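Local coordinates for beta-1,4-mannanase (Caldicellulosiruptor saccharolyticus, PDB 1PMH), which binds mannohexaose, and probably mannan chains, through its carbohydrate-binding module, which probably helps hold the attached beta-1,4-mannanase on its substrate, at residues A[36-41]-A[172-177]; A[107-112]-A[148-153]. One frame throughout, in Å; residues are numbered along the deposited sequence.

In the fold
The two contacts lie on different sheets of the jellyroll beta-sandwich of this CBM27 module. Interaction 1 joins the loop segment 36-41 to strand 172-181, a member of the seven-stranded sheet, beside the bound calcium ion that Asp176 helps to coordinate. Interaction 2 lies on the opposite side of the chain's centre, where the end of strand 102-109 in the six-stranded sheet meets the loop segment 148-153 and Asn110 grips a mannose unit of the bound glycan. The centres of interactions 1 and 2 are 27 Å apart, and the metal-side and sugar-side contacts do not touch.

Interaction 1 of 2, residues A[36-41]-A[172-177]. With CA (calcium ion), chain C.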
ATOM      1  N   SER A  36       8.523   7.392  -7.932  1.00 17.95           N
ATOM      2  CA  SER A  36       8.224   8.762  -8.274  1.00 19.05           C
ATOM      3  C   SER A  36       8.830   9.753  -7.292  1.00 18.26           C
ATOM      4  O   SER A  36       8.866   9.497  -6.106  1.00 18.04           O
ATOM      5  CB  SER A  36       6.693   8.909  -8.303  1.00 18.49           C
ATOM      6  OG  SER A  36       6.230  10.217  -8.564  1.00 20.30           O
ATOM      7  N   GLN A  37       9.137  10.922  -7.835  1.00 18.58           N
ATOM      8  CA  GLN A  37       9.520  12.119  -7.057  1.00 18.77           C
ATOM      9  C   GLN A  37       8.385  13.109  -6.905  1.00 18.56           C
ATOM     10  O   GLN A  37       8.623  14.223  -6.463  1.00 19.46           O
ATOM     11  CB  GLN A  37      10.792  12.800  -7.647  1.00 19.58           C
ATOM     12  CG  GLN A  37      11.991  11.874  -7.528  1.00 20.56           C
ATOM     13  CD  GLN A  37      13.235  12.517  -8.121  1.00 24.60           C
ATOM     14  OE1 GLN A  37      13.600  13.662  -7.796  1.00 31.88           O
ATOM     15  NE2 GLN A  37      13.842  11.850  -9.052  1.00 26.50           N
ATOM     16  N   ASP A  38       7.150  12.718  -7.224  1.00 18.11           N
ATOM     17  CA  ASP A  38       6.056  13.671  -7.140  1.00 18.70           C
ATOM     18  C   ASP A  38       5.821  14.258  -5.768  1.00 18.98           C
ATOM     19  O   ASP A  38       5.364  15.399  -5.660  1.00 20.55           O
ATOM     20  CB  ASP A  38       4.739  13.023  -7.596  1.00 19.16           C
ATOM     21  CG  ASP A  38       4.698  12.701  -9.092  1.00 20.12           C
ATOM     22  OD1 ASP A  38       5.574  13.151  -9.861  1.00 22.60           O
ATOM     23  OD2 ASP A  38       3.818  11.879  -9.464  1.00 20.72           O
ATOM     24  N   LEU A  39       6.108  13.488  -4.729  1.00 17.37           N
ATOM     25  CA  LEU A  39       5.899  13.859  -3.338  1.00 17.21           C
ATOM     26  C   LEU A  39       7.212  14.339  -2.683  1.00 17.53           C
ATOM     27  O   LEU A  39       7.282  14.363  -1.469  1.00 18.08           O
ATOM     28  CB  LEU A  39       5.220  12.749  -2.545  1.00 16.07           C
ATOM     29  CG  LEU A  39       3.954  12.166  -3.180  1.00 17.59           C
ATOM     30  CD1 LEU A  39       3.400  11.102  -2.297  1.00 17.69           C
ATOM     31  CD2 LEU A  39       2.908  13.205  -3.439  1.00 21.30           C
ATOM     32  N   GLN A  40       8.257  14.632  -3.451  1.00 18.68           N
ATOM     33  CA  GLN A  40       9.547  14.896  -2.865  1.00 19.87           C
ATOM     34  C   GLN A  40       9.445  16.047  -1.929  1.00 20.78           C
ATOM     35  O   GLN A  40       8.924  17.074  -2.294  1.00 23.08           O
ATOM     36  CB  GLN A  40      10.600  15.071  -3.956  1.00 23.30           C
ATOM     37  CG  GLN A  40      10.490  16.262  -4.872  1.00 31.81           C
ATOM     38  CD  GLN A  40      11.562  16.222  -5.974  0.90 37.56           C
ATOM     39  OE1 GLN A  40      11.307  16.645  -7.106  0.90 44.66           O
ATOM     40  NE2 GLN A  40      12.741  15.686  -5.656  0.90 29.41           N
ATOM     41  N   ARG A  41      10.023  15.857  -0.754  1.00 20.37           N
ATOM     42  CA  ARG A  41       9.975  16.838   0.287  1.00 21.03           C
ATOM     43  C   ARG A  41      11.125  16.598   1.257  1.00 19.55           C
ATOM     44  O   ARG A  41      11.886  15.682   1.038  1.00 20.70           O
ATOM     45  CB  ARG A  41       8.615  16.831   0.900  1.00 23.45           C
ATOM     46  CG  ARG A  41       8.276  15.535   1.556  1.00 19.81           C
ATOM     47  CD  ARG A  41       6.749  15.475   1.803  1.00 22.43           C
ATOM     48  NE  ARG A  41       6.257  14.300   2.490  1.00 24.12           N
ATOM     49  CZ  ARG A  41       5.971  13.136   1.932  1.00 21.35           C
ATOM     50  NH1 ARG A  41       6.255  12.969   0.663  1.00 21.81           N
ATOM     51  NH2 ARG A  41       5.512  12.104   2.655  1.00 20.57           N
ATOM     52  N   PRO A 172      -3.183   8.480  -9.990  1.00 15.83           N
ATOM     53  CA  PRO A 172      -2.247   7.811  -9.093  1.00 15.38           C
ATOM     54  C   PRO A 172      -2.769   7.606  -7.683  1.00 14.89           C
ATOM     55  O   PRO A 172      -3.566   8.400  -7.168  1.00 15.17           O
ATOM     56  CB  PRO A 172      -1.057   8.750  -9.108  1.00 16.43           C
ATOM     57  CG  PRO A 172      -1.632  10.102  -9.328  1.00 18.04           C
ATOM     58  CD  PRO A 172      -2.784   9.876 -10.280  1.00 16.85           C
ATOM     59  N   ILE A 173      -2.261   6.548  -7.058  1.00 14.27           N
ATOM     60  CA  ILE A 173      -2.297   6.348  -5.620  1.00 14.23           C
ATOM     61  C   ILE A 173      -0.840   6.090  -5.254  1.00 14.16           C
ATOM     62  O   ILE A 173      -0.168   5.300  -5.920  1.00 15.36           O
ATOM     63  CB  ILE A 173      -3.163   5.158  -5.221  1.00 14.19           C
ATOM     64  CG1 ILE A 173      -4.627   5.387  -5.583  1.00 15.63           C
ATOM     65  CG2 ILE A 173      -3.020   4.869  -3.704  1.00 15.33           C
ATOM     66  CD1 ILE A 173      -5.589   4.249  -5.298  1.00 16.08           C
ATOM     67  N   TYR A 174      -0.343   6.754  -4.218  1.00 14.46           N
ATOM     68  CA  TYR A 174       1.042   6.573  -3.814  1.00 14.17           C
ATOM     69  C   TYR A 174       1.097   5.828  -2.495  1.00 13.86           C
ATOM     70  O   TYR A 174       0.271   6.021  -1.604  1.00 15.03           O
ATOM     71  CB  TYR A 174       1.792   7.895  -3.673  1.00 14.99           C
ATOM     72  CG  TYR A 174       1.755   8.802  -4.869  1.00 15.82           C
ATOM     73  CD1 TYR A 174       0.654   9.601  -5.138  1.00 15.90           C
ATOM     74  CD2 TYR A 174       2.860   8.914  -5.731  1.00 15.78           C
ATOM     75  CE1 TYR A 174       0.632  10.473  -6.241  1.00 16.03           C
ATOM     76  CE2 TYR A 174       2.811   9.760  -6.840  1.00 17.07           C
ATOM     77  CZ  TYR A 174       1.717  10.533  -7.098  1.00 16.37           C
ATOM     78  OH  TYR A 174       1.649  11.404  -8.156  1.00 17.79           O
ATOM     79  N   LEU A 175       2.112   5.009  -2.355  1.00 14.28           N
ATOM     80  CA  LEU A 175       2.471   4.383  -1.099  1.00 14.20           C
ATOM     81  C   LEU A 175       3.853   4.847  -0.694  1.00 14.39           C
ATOM     82  O   LEU A 175       4.750   5.023  -1.521  1.00 15.20           O
ATOM     83  CB  LEU A 175       2.490   2.875  -1.176  1.00 16.49           C
ATOM     84  CG  LEU A 175       1.183   2.184  -1.304  1.00 17.40           C
ATOM     85  CD1 LEU A 175       1.423   0.684  -1.492  1.00 18.47           C
ATOM     86  CD2 LEU A 175       0.309   2.402  -0.076  1.00 21.69           C
ATOM     87  N   ASP A 176       4.053   5.016   0.603  1.00 14.84           N
ATOM     88  CA  ASP A 176       5.397   5.318   1.114  1.00 14.74           C
ATOM     89  C   ASP A 176       5.488   4.790   2.538  1.00 15.39           C
ATOM     90  O   ASP A 176       4.489   4.522   3.212  1.00 15.69           O
ATOM     91  CB  ASP A 176       5.695   6.821   1.061  1.00 15.66           C
ATOM     92  CG  ASP A 176       7.167   7.187   0.969  1.00 15.60           C
ATOM     93  OD1 ASP A 176       8.028   6.293   1.007  1.00 16.41           O
ATOM     94  OD2 ASP A 176       7.480   8.375   0.869  1.00 17.73           O
ATOM     95  N   ASN A 177       6.736   4.711   2.997  1.00 15.93           N
ATOM     96  CA  ASN A 177       7.001   4.393   4.405  1.00 17.25           C
ATOM     97  C   ASN A 177       6.238   3.160   4.863  1.00 15.85           C
ATOM     98  O   ASN A 177       5.591   3.146   5.921  1.00 17.27           O
ATOM     99  CB  ASN A 177       6.730   5.606   5.271  1.00 18.27           C
ATOM    100  CG  ASN A 177       7.690   6.731   4.958  1.00 19.99           C
ATOM    101  OD1 ASN A 177       8.834   6.495   4.566  1.00 20.89           O
ATOM    102  ND2 ASN A 177       7.255   7.953   5.120  1.00 24.21           N
TER
HETATM  103 CA    CA C 300       9.953   7.815   0.588  1.00 16.50          CA
HETATM  104  O   HOH W   1       5.443  10.145   0.440  1.00 22.31           O
HETATM  105  O   HOH W   2      10.372   7.897   2.870  1.00 18.40           O
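Tyr174, on strand 172-181, reaches across to the loop segment 36-41, meeting a leucine near its root and a carboxylate at its tip. With CG anti to the carbonyl carbon (chi1 -54°), the ring is carried toward the turn formed by Gln37 to Gln40. Tyr174 CB and CG each lie 3.8 Å from Leu39 CD1, and this methyl makes an off-centre CH-pi contact, 4.3 Å from the ring centroid, while Leu39 CG lies over the same face toward the rim. Farther out, Ser36 OG lies at the ring edge, close to the ring plane, 3.9 Å from Tyr174 CE2. At the tip, Tyr174 OH donates a 2.6 Å hydrogen bond to the anti lone pair of Asp38 OD2; the carboxylate and ring planes stand 76° apart. The acceptor also forms a salt bridge with Arg49, so two partners hold it. Ser36 OG accepts from Asp38 N at 3.0 Å, an ST turn that helps to place the aspartate.

Nearer the metal, Arg41 NH1 binds Leu39 O and water 1, which donates to Asp176 OD2; both carboxylate oxygens of Asp176 coordinate the calcium ion. Asp10, Glu12, Asn44 and Tyr46 complete the protein ligands. The loop thus packs on strand 172-181, which pairs antiparallel with strands 47-53 and 84-92, with Tyr137 of strand 135-145 touching both Leu39 and Tyr174.

Interaction 2 of 2, residues A[107-112]-A[148-153]; sequences VVINDG and EDFRTK. With BMA (beta-D-mannopyranose), chain B.
Past the end of strand 102-109 the backbone makes an inverse gamma turn centred on Asn110, facing the short 3-10 segment 148-150 with Ile109 CA 8.9 Å from Phe150 CA. Ile109 and Asp111, to the two sides of the turn's centre, both direct their side chains toward Phe150. The aromatic ring is met at its edge: Ile109 CG2 lies 4.0 Å from Phe150 CE2, and Asp111 O comes to 3.4 Å from Phe150 CZ, close to the ring plane. Asp111 CB adds a contact of 3.9 Å with Phe150 CE2, whereas its carboxylate turns to another partner, OD2 accepting from the backbone N of Arg155. No hydrogen bond crosses between the two segments.

Asn110 points the other way, into the glycan site. Its CG is anti to the backbone N (chi1 -166°), presenting the amide to one mannose: OD1 accepts from O2 at 2.7 Å, and ND2 donates to O3 at 3.0 Å, nearly straight at 168°. Gln157 OE1 also engages ND2, probably fixing the amide's orientation. Around Phe150 stand Lys154, in a cation-pi contact, and Lys114 of strand 114-122, while strand 102-109 runs antiparallel between strands 114-122 and 153-165.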
ATOM      1  N   VAL A 107      -4.339  -5.001   3.633  1.00 13.36           N
ATOM      2  CA  VAL A 107      -2.931  -5.265   3.851  1.00 13.72           C
ATOM      3  C   VAL A 107      -2.829  -6.705   4.349  1.00 13.66           C
ATOM      4  O   VAL A 107      -3.512  -7.060   5.326  1.00 14.19           O
ATOM      5  CB  VAL A 107      -2.336  -4.281   4.856  1.00 14.58           C
ATOM      6  CG1 VAL A 107      -0.879  -4.602   5.112  1.00 16.82           C
ATOM      7  CG2 VAL A 107      -2.474  -2.849   4.355  1.00 16.04           C
ATOM      8  N   VAL A 108      -2.019  -7.499   3.668  1.00 13.39           N
ATOM      9  CA  VAL A 108      -2.014  -8.944   3.798  1.00 14.11           C
ATOM     10  C   VAL A 108      -0.587  -9.452   3.873  1.00 13.81           C
ATOM     11  O   VAL A 108       0.285  -8.998   3.138  1.00 14.74           O
ATOM     12  CB  VAL A 108      -2.697  -9.546   2.561  1.00 14.36           C
ATOM     13  CG1 VAL A 108      -2.604 -11.031   2.451  1.00 18.41           C
ATOM     14  CG2 VAL A 108      -4.158  -9.114   2.501  1.00 18.02           C
ATOM     15  N   ILE A 109      -0.374 -10.454   4.733  1.00 14.26           N
ATOM     16  CA  ILE A 109       0.788 -11.334   4.607  1.00 14.41           C
ATOM     17  C   ILE A 109       0.339 -12.569   3.880  1.00 14.23           C
ATOM     18  O   ILE A 109      -0.535 -13.297   4.368  1.00 15.24           O
ATOM     19  CB  ILE A 109       1.450 -11.671   5.959  1.00 15.25           C
ATOM     20  CG1 ILE A 109       1.944 -10.400   6.664  1.00 17.52           C
ATOM     21  CG2 ILE A 109       2.580 -12.673   5.743  1.00 17.02           C
ATOM     22  CD1 ILE A 109       2.434 -10.661   8.106  1.00 19.00           C
ATOM     23  N   ASN A 110       0.873 -12.785   2.685  1.00 14.63           N
ATOM     24  CA  ASN A 110       0.412 -13.882   1.843  1.00 15.71           C
ATOM     25  C   ASN A 110       1.039 -15.216   2.179  1.00 15.44           C
ATOM     26  O   ASN A 110       1.727 -15.815   1.388  1.00 16.67           O
ATOM     27  CB  ASN A 110       0.543 -13.489   0.370  1.00 15.83           C
ATOM     28  CG  ASN A 110      -0.204 -14.419  -0.559  1.00 15.95           C
ATOM     29  OD1 ASN A 110      -1.115 -15.146  -0.115  1.00 17.50           O
ATOM     30  ND2 ASN A 110       0.164 -14.379  -1.852  1.00 17.09           N
ATOM     31  N   ASP A 111       0.736 -15.670   3.406  1.00 15.37           N
ATOM     32  CA  ASP A 111       1.018 -17.005   3.906  1.00 16.23           C
ATOM     33  C   ASP A 111      -0.352 -17.563   4.287  1.00 16.23           C
ATOM     34  O   ASP A 111      -0.977 -17.123   5.264  1.00 18.26           O
ATOM     35  CB  ASP A 111       1.926 -16.982   5.111  1.00 16.98           C
ATOM     36  CG  ASP A 111       2.344 -18.388   5.517  0.90 16.75           C
ATOM     37  OD1 ASP A 111       1.420 -19.204   5.734  0.90 20.21           O
ATOM     38  OD2 ASP A 111       3.552 -18.629   5.657  0.90 17.23           O
ATOM     39  N   GLY A 112      -0.940 -18.329   3.377  1.00 16.90           N
ATOM     40  CA  GLY A 112      -2.338 -18.696   3.445  1.00 17.80           C
ATOM     41  C   GLY A 112      -3.289 -17.522   3.332  1.00 18.04           C
ATOM     42  O   GLY A 112      -4.472 -17.690   3.655  1.00 18.75           O
ATOM     43  N   GLU A 148      -0.362 -12.804  16.921  1.00 23.33           N
ATOM     44  CA  GLU A 148       0.639 -13.579  17.644  1.00 23.85           C
ATOM     45  C   GLU A 148       1.022 -14.844  16.859  1.00 25.01           C
ATOM     46  O   GLU A 148       2.200 -15.229  16.795  1.00 23.06           O
ATOM     47  CB  GLU A 148       0.146 -13.837  19.078  1.00 25.25           C
ATOM     48  CG  GLU A 148      -0.139 -12.542  19.844  1.00 31.72           C
ATOM     49  CD  GLU A 148      -1.533 -11.919  19.692  0.50 39.05           C
ATOM     50  OE1 GLU A 148      -1.884 -11.275  18.661  0.50 27.52           O
ATOM     51  OE2 GLU A 148      -2.300 -12.031  20.679  0.50 47.63           O
ATOM     52  N   ASP A 149       0.034 -15.503  16.238  1.00 23.37           N
ATOM     53  CA  ASP A 149       0.309 -16.743  15.510  1.00 22.70           C
ATOM     54  C   ASP A 149       1.099 -16.522  14.229  1.00 22.43           C
ATOM     55  O   ASP A 149       1.591 -17.498  13.663  1.00 23.50           O
ATOM     56  CB  ASP A 149      -0.961 -17.559  15.242  1.00 24.42           C
ATOM     57  CG  ASP A 149      -1.804 -17.044  14.105  0.75 25.60           C
ATOM     58  OD1 ASP A 149      -1.997 -15.835  13.988  0.75 24.23           O
ATOM     59  OD2 ASP A 149      -2.430 -17.815  13.337  0.75 41.49           O
ATOM     60  N   PHE A 150       1.251 -15.279  13.766  1.00 19.02           N
ATOM     61  CA  PHE A 150       2.150 -14.947  12.638  1.00 20.07           C
ATOM     62  C   PHE A 150       3.510 -14.438  13.043  1.00 18.66           C
ATOM     63  O   PHE A 150       4.314 -14.102  12.165  1.00 20.00           O
ATOM     64  CB  PHE A 150       1.432 -13.968  11.685  1.00 20.68           C
ATOM     65  CG  PHE A 150       0.726 -14.664  10.559  1.00 19.63           C
ATOM     66  CD1 PHE A 150      -0.246 -15.619  10.793  1.00 22.49           C
ATOM     67  CD2 PHE A 150       1.116 -14.437   9.242  1.00 19.91           C
ATOM     68  CE1 PHE A 150      -0.774 -16.339   9.710  1.00 21.82           C
ATOM     69  CE2 PHE A 150       0.581 -15.122   8.231  1.00 21.82           C
ATOM     70  CZ  PHE A 150      -0.350 -16.086   8.439  1.00 22.25           C
ATOM     71  N   ARG A 151       3.781 -14.342  14.360  1.00 20.29           N
ATOM     72  CA  ARG A 151       5.048 -13.820  14.818  1.00 20.72           C
ATOM     73  C   ARG A 151       6.039 -14.983  14.879  1.00 20.15           C
ATOM     74  O   ARG A 151       6.473 -15.415  15.933  1.00 22.04           O
ATOM     75  CB  ARG A 151       4.870 -13.058  16.109  1.00 19.73           C
ATOM     76  CG  ARG A 151       3.957 -11.873  15.988  1.00 19.80           C
ATOM     77  CD  ARG A 151       3.828 -11.105  17.304  1.00 20.99           C
ATOM     78  NE  ARG A 151       2.682 -10.207  17.252  1.00 20.19           N
ATOM     79  CZ  ARG A 151       2.132  -9.620  18.301  1.00 21.25           C
ATOM     80  NH1 ARG A 151       2.654  -9.719  19.519  1.00 22.23           N
ATOM     81  NH2 ARG A 151       1.079  -8.849  18.132  1.00 23.10           N
ATOM     82  N   THR A 152       6.399 -15.451  13.684  1.00 19.95           N
ATOM     83  CA  THR A 152       7.156 -16.651  13.468  1.00 20.13           C
ATOM     84  C   THR A 152       7.570 -16.625  12.002  1.00 18.67           C
ATOM     85  O   THR A 152       7.276 -15.658  11.275  1.00 18.52           O
ATOM     86  CB  THR A 152       6.342 -17.906  13.842  1.00 22.84           C
ATOM     87  OG1 THR A 152       7.244 -19.033  13.774  1.00 25.29           O
ATOM     88  CG2 THR A 152       5.096 -18.123  12.934  1.00 23.12           C
ATOM     89  N   LYS A 153       8.235 -17.671  11.540  1.00 19.50           N
ATOM     90  CA  LYS A 153       8.604 -17.721  10.137  1.00 18.65           C
ATOM     91  C   LYS A 153       7.363 -17.938   9.267  1.00 17.35           C
ATOM     92  O   LYS A 153       6.594 -18.876   9.483  1.00 21.10           O
ATOM     93  CB  LYS A 153       9.648 -18.803   9.910  1.00 21.16           C
ATOM     94  CG  LYS A 153      11.006 -18.529  10.511  1.00 23.28           C
ATOM     95  CD  LYS A 153      11.849 -19.816  10.550  1.00 26.02           C
ATOM     96  CE  LYS A 153      11.464 -20.724  11.701  1.00 32.33           C
ATOM     97  NZ  LYS A 153      12.219 -21.989  11.969  1.00 30.51           N
TER
HETATM   98  C1  BMA B   5      -4.527 -16.163  -3.222  1.00 21.26           C
HETATM   99  C2  BMA B   5      -3.049 -15.968  -2.963  1.00 21.22           C
HETATM  100  C3  BMA B   5      -2.248 -16.322  -4.225  1.00 20.55           C
HETATM  101  C4  BMA B   5      -2.586 -17.781  -4.576  1.00 25.19           C
HETATM  102  C5  BMA B   5      -4.089 -18.021  -4.731  1.00 26.14           C
HETATM  103  C6  BMA B   5      -4.559 -19.454  -4.981  0.50 25.88           C
HETATM  104  O2  BMA B   5      -2.679 -16.650  -1.785  1.00 21.34           O
HETATM  105  O3  BMA B   5      -0.872 -16.277  -3.887  1.00 23.58           O
HETATM  106  O4  BMA B   5      -2.050 -18.158  -5.816  1.00 30.40           O
HETATM  107  O5  BMA B   5      -4.717 -17.561  -3.568  1.00 23.42           O
HETATM  108  O6  BMA B   5      -5.928 -19.406  -5.331  0.50 24.19           O